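Side-chain contacts in probable ss-1,3-N-acetylglucosaminyltransferase (Staphylococcus aureus subsp. aureus N315, PDB 6H21), which is probably a glycosyltransferase, built on a family 2 domain of the GT-A fold: residues C[116-119]-C[120-124]; C[178-181]-C[182-186]. One frame throughout, in Å; residues are numbered along the deposited sequence.

In the fold
Both contacts are local and fall within the glycosyltransferase family 2 domain region, of the GT-A clan; each lies in one unbroken run, so neither closes a long loop. From the N terminus, interaction 1 comes first: after strand 114-115 the chain turns at 116-119 and enters helix 119-129, which rests on strands 22-28 and 177-179. The chain later returns along strand 177-179, where interaction 2 starts helix 180-185 beside strand 105-108 and helix 198-207. The two neither nest nor cross. The centres of interactions 1 and 2 are about 20 Å apart, and the nearest atoms of interactions 1 and 2 about 8 Å. Met-177, on which Leu-123 and Tyr-124 pack, directly precedes 178-186.

Interaction 1. Residues C[116-119]-C[120-124]; sequences HERA and LEDLY
Arg-118 and Asp-122, four residues apart where a turn becomes a helix, face each other with their flat ends inclined, the guanidinium and carboxylate planes 60° apart. Arg-118 NE reaches Asp-122 OD2 at 3.1 Å on its syn side; the oxygen lies in the guanidinium plane, whereas the nitrogen stands 31° out of the carboxylate plane. The second arm, Arg-118 NH2, forms the salt bridge to Asp-122 OD1 at 2.9 Å, although as a hydrogen bond it is bent and weak, as is its longer bond to OD2. The bend of the arginine chain at chi3 (61°) swings NE and NH2 round to the carboxylate, so that OD2 comes to lie at the guanidinium edge. Tyr-221 OH also bonds to Asp-122 OD2, so the buried carboxylate has a partner besides the arginine, and the shared negative charge is probably stabilised by both.

The same two residues are tied through the backbone, Asp-122 N giving a nearly straight bond to Arg-118 O at 2.9 Å. One residue on, Leu-123 N bonds to Ala-119 O at 3.1 Å, while the leucine side chain packs on Met-177. Ahead of the helix, the imidazole of His-116 points its ND1 at the backbone, accepting from Arg-118 N at 3.1 Å with the donor close to the ring plane. A water links the turn to the helix, donating to Glu-117 O and accepting from Glu-121 N. Gln-45 holds the turn through His-116 O and Leu-120 N.

A type I turn from His-116 to Ala-119, a histidine capping bond and an i to i+4 salt bridge over the first helical turn together make a capped helix start, here that of helix 119-129 against the central sheet of a GT-A glycosyltransferase domain.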
# COMPACT_ATOMS: atom_id res chain seq x y z
N HIS C 116 -37.49 -31.91 -4.19
CA HIS C 116 -37.44 -33.36 -4.02
C HIS C 116 -38.81 -33.82 -3.47
O HIS C 116 -39.43 -33.12 -2.68
CB HIS C 116 -36.25 -33.71 -3.12
CG HIS C 116 -35.89 -35.15 -3.10
ND1 HIS C 116 -36.65 -36.09 -2.43
CD2 HIS C 116 -34.85 -35.82 -3.64
CE1 HIS C 116 -36.10 -37.28 -2.57
NE2 HIS C 116 -34.98 -37.13 -3.30
N GLU C 117 -39.26 -35.01 -3.87
CA GLU C 117 -40.58 -35.53 -3.44
C GLU C 117 -40.66 -35.67 -1.91
O GLU C 117 -41.75 -35.61 -1.36
CB GLU C 117 -40.93 -36.85 -4.16
CG GLU C 117 -40.01 -38.02 -3.83
CD GLU C 117 -40.37 -39.34 -4.51
OE1 GLU C 117 -41.12 -39.32 -5.51
OE2 GLU C 117 -39.90 -40.39 -4.05
N ARG C 118 -39.52 -35.85 -1.24
CA ARG C 118 -39.47 -36.06 0.22
C ARG C 118 -39.29 -34.75 1.00
O ARG C 118 -39.32 -34.79 2.26
CB ARG C 118 -38.33 -37.00 0.59
CG ARG C 118 -38.47 -38.40 0.03
CD ARG C 118 -37.30 -39.28 0.45
NE ARG C 118 -37.26 -39.37 1.91
CZ ARG C 118 -37.86 -40.33 2.63
NH1 ARG C 118 -38.36 -41.40 2.05
NH2 ARG C 118 -37.91 -40.19 3.94
N ALA C 119 -39.13 -33.62 0.29
CA ALA C 119 -38.75 -32.34 0.88
C ALA C 119 -39.65 -31.96 2.05
O ALA C 119 -39.16 -31.77 3.15
CB ALA C 119 -38.75 -31.24 -0.17
N LEU C 120 -40.96 -31.82 1.81
CA LEU C 120 -41.83 -31.24 2.84
C LEU C 120 -41.91 -32.17 4.05
O LEU C 120 -41.82 -31.71 5.18
CB LEU C 120 -43.22 -30.95 2.26
CG LEU C 120 -43.31 -29.88 1.17
CD1 LEU C 120 -44.76 -29.47 0.96
CD2 LEU C 120 -42.46 -28.66 1.50
N GLU C 121 -42.05 -33.48 3.80
CA GLU C 121 -42.24 -34.49 4.87
C GLU C 121 -40.99 -34.56 5.76
O GLU C 121 -41.10 -34.45 6.97
CB GLU C 121 -42.60 -35.85 4.27
CG GLU C 121 -42.82 -36.96 5.31
CD GLU C 121 -44.17 -37.00 6.03
OE1 GLU C 121 -44.98 -36.04 5.90
OE2 GLU C 121 -44.43 -38.02 6.72
N ASP C 122 -39.81 -34.73 5.15
CA ASP C 122 -38.57 -34.92 5.89
C ASP C 122 -38.17 -33.65 6.66
O ASP C 122 -37.77 -33.76 7.81
CB ASP C 122 -37.42 -35.30 4.97
CG ASP C 122 -37.45 -36.75 4.53
OD1 ASP C 122 -38.52 -37.42 4.73
OD2 ASP C 122 -36.40 -37.21 4.01
N LEU C 123 -38.28 -32.48 6.02
CA LEU C 123 -37.90 -31.23 6.67
C LEU C 123 -38.87 -30.92 7.82
O LEU C 123 -38.44 -30.56 8.90
CB LEU C 123 -37.86 -30.08 5.65
CG LEU C 123 -36.49 -29.83 5.01
CD1 LEU C 123 -35.85 -31.11 4.53
CD2 LEU C 123 -36.61 -28.83 3.86
N TYR C 124 -40.17 -31.08 7.56
CA TYR C 124 -41.19 -30.84 8.59
C TYR C 124 -40.98 -31.79 9.77
O TYR C 124 -41.02 -31.36 10.91
CB TYR C 124 -42.62 -31.01 8.08
CG TYR C 124 -43.64 -30.89 9.19
CD1 TYR C 124 -44.12 -29.66 9.61
CD2 TYR C 124 -44.09 -32.01 9.88
CE1 TYR C 124 -45.02 -29.54 10.65
CE2 TYR C 124 -45.00 -31.91 10.92
CZ TYR C 124 -45.46 -30.67 11.32
OH TYR C 124 -46.35 -30.55 12.36
O HOH W 1 -42.69 -34.59 1.16

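Interaction 2. Residues C[178-181]-C[182-186]; sequences FKKS and VIDKN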
# COMPACT_ATOMS: atom_id res chain seq x y z
N PHE C 178 -39.47 -22.19 7.40
CA PHE C 178 -39.52 -21.22 8.49
C PHE C 178 -40.80 -21.40 9.33
O PHE C 178 -41.86 -21.46 8.79
CB PHE C 178 -39.59 -19.80 7.91
CG PHE C 178 -38.38 -19.29 7.17
CD1 PHE C 178 -38.22 -19.52 5.82
CD2 PHE C 178 -37.44 -18.49 7.81
CE1 PHE C 178 -37.13 -19.00 5.13
CE2 PHE C 178 -36.36 -17.98 7.12
CZ PHE C 178 -36.20 -18.24 5.78
N LYS C 179 -40.67 -21.40 10.65
CA LYS C 179 -41.82 -21.47 11.56
C LYS C 179 -42.61 -20.15 11.48
O LYS C 179 -42.07 -19.08 11.68
CB LYS C 179 -41.37 -21.76 13.00
CG LYS C 179 -42.51 -21.90 13.99
CD LYS C 179 -42.07 -22.39 15.35
CE LYS C 179 -42.16 -23.90 15.47
NZ LYS C 179 -41.71 -24.37 16.80
N LYS C 180 -43.90 -20.27 11.21
CA LYS C 180 -44.74 -19.12 10.87
C LYS C 180 -44.92 -18.18 12.07
O LYS C 180 -45.01 -16.95 11.90
CB LYS C 180 -46.09 -19.61 10.32
CG LYS C 180 -47.01 -18.51 9.82
CD LYS C 180 -46.49 -17.81 8.58
CE LYS C 180 -47.13 -16.46 8.31
NZ LYS C 180 -48.59 -16.45 8.55
N SER C 181 -44.99 -18.72 13.28
CA SER C 181 -45.29 -17.92 14.48
C SER C 181 -44.17 -16.89 14.74
O SER C 181 -44.41 -15.79 15.23
CB SER C 181 -45.52 -18.81 15.68
OG SER C 181 -44.38 -19.61 15.94
N VAL C 182 -42.93 -17.25 14.40
CA VAL C 182 -41.78 -16.35 14.53
C VAL C 182 -41.97 -15.16 13.58
O VAL C 182 -41.73 -13.99 13.95
CB VAL C 182 -40.46 -17.10 14.27
CG1 VAL C 182 -39.27 -16.16 14.21
CG2 VAL C 182 -40.21 -18.22 15.28
N ILE C 183 -42.39 -15.45 12.35
CA ILE C 183 -42.64 -14.44 11.34
C ILE C 183 -43.80 -13.53 11.80
O ILE C 183 -43.71 -12.31 11.66
CB ILE C 183 -42.90 -15.10 9.96
CG1 ILE C 183 -41.59 -15.65 9.36
CG2 ILE C 183 -43.60 -14.16 8.99
CD1 ILE C 183 -41.80 -16.67 8.26
N ASP C 184 -44.86 -14.12 12.37
CA ASP C 184 -46.09 -13.37 12.77
C ASP C 184 -45.82 -12.46 13.99
O ASP C 184 -46.08 -11.25 13.94
CB ASP C 184 -47.26 -14.31 13.09
CG ASP C 184 -47.73 -15.13 11.90
OD1 ASP C 184 -47.40 -14.75 10.75
OD2 ASP C 184 -48.42 -16.14 12.12
N LYS C 185 -45.30 -13.06 15.07
CA LYS C 185 -45.05 -12.39 16.34
C LYS C 185 -44.10 -11.21 16.13
O LYS C 185 -44.25 -10.18 16.77
CB LYS C 185 -44.45 -13.36 17.36
CG LYS C 185 -45.39 -14.44 17.88
CD LYS C 185 -44.67 -15.52 18.66
CE LYS C 185 -45.59 -16.53 19.32
NZ LYS C 185 -45.04 -17.01 20.60
N ASN C 186 -43.11 -11.37 15.23
CA ASN C 186 -42.02 -10.40 15.06
C ASN C 186 -42.29 -9.47 13.87
O ASN C 186 -41.46 -8.62 13.57
CB ASN C 186 -40.68 -11.13 14.94
CG ASN C 186 -40.32 -11.86 16.21
OD1 ASN C 186 -40.01 -11.23 17.21
ND2 ASN C 186 -40.43 -13.18 16.22
O HOH W 2 -50.11 -17.40 10.61
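Charge pairing joins Lys-180 to Asp-184 one helical turn later, the two side chains crossing at about a right angle. Lys-180 NZ lies 3.0 Å from Asp-184 OD1 in a salt bridge, and a water accepting from NZ donates to Asp-184 OD2 at 2.6 Å. Bends at chi2 (67°) and chi4 (-40°) bring the lysine end back to the aspartate, although the bond from CA to CB of Lys-180 leads away from 182-186. The hydrogen bonds of the ammonium group go to this water, Ser-101 O and Leu-98 O, so the pairing with Asp-184 OD1 is chiefly one of charge.

Backbone bonds mark the passage from strand to helix, with Lys-179 as N-cap, in this family 2 domain of the GT-A clan: strand 177-179 runs directly into helix 180-185. Asp-184 N bonds to Lys-180 O at 2.9 Å and Lys-185 N to Ser-181 O, also at 2.9 Å. Val-182 O takes two donors from Asn-186, the backbone N and, from the side chain, ND2 on a lone pair at 2.7 Å.

Apolar contact is carried by Ile-183, whose CD1 meets Phe-178 CB at 3.8 Å; the phenyl ring lies edge-to-face with Phe-202 and Phe-206 of helix 198-207.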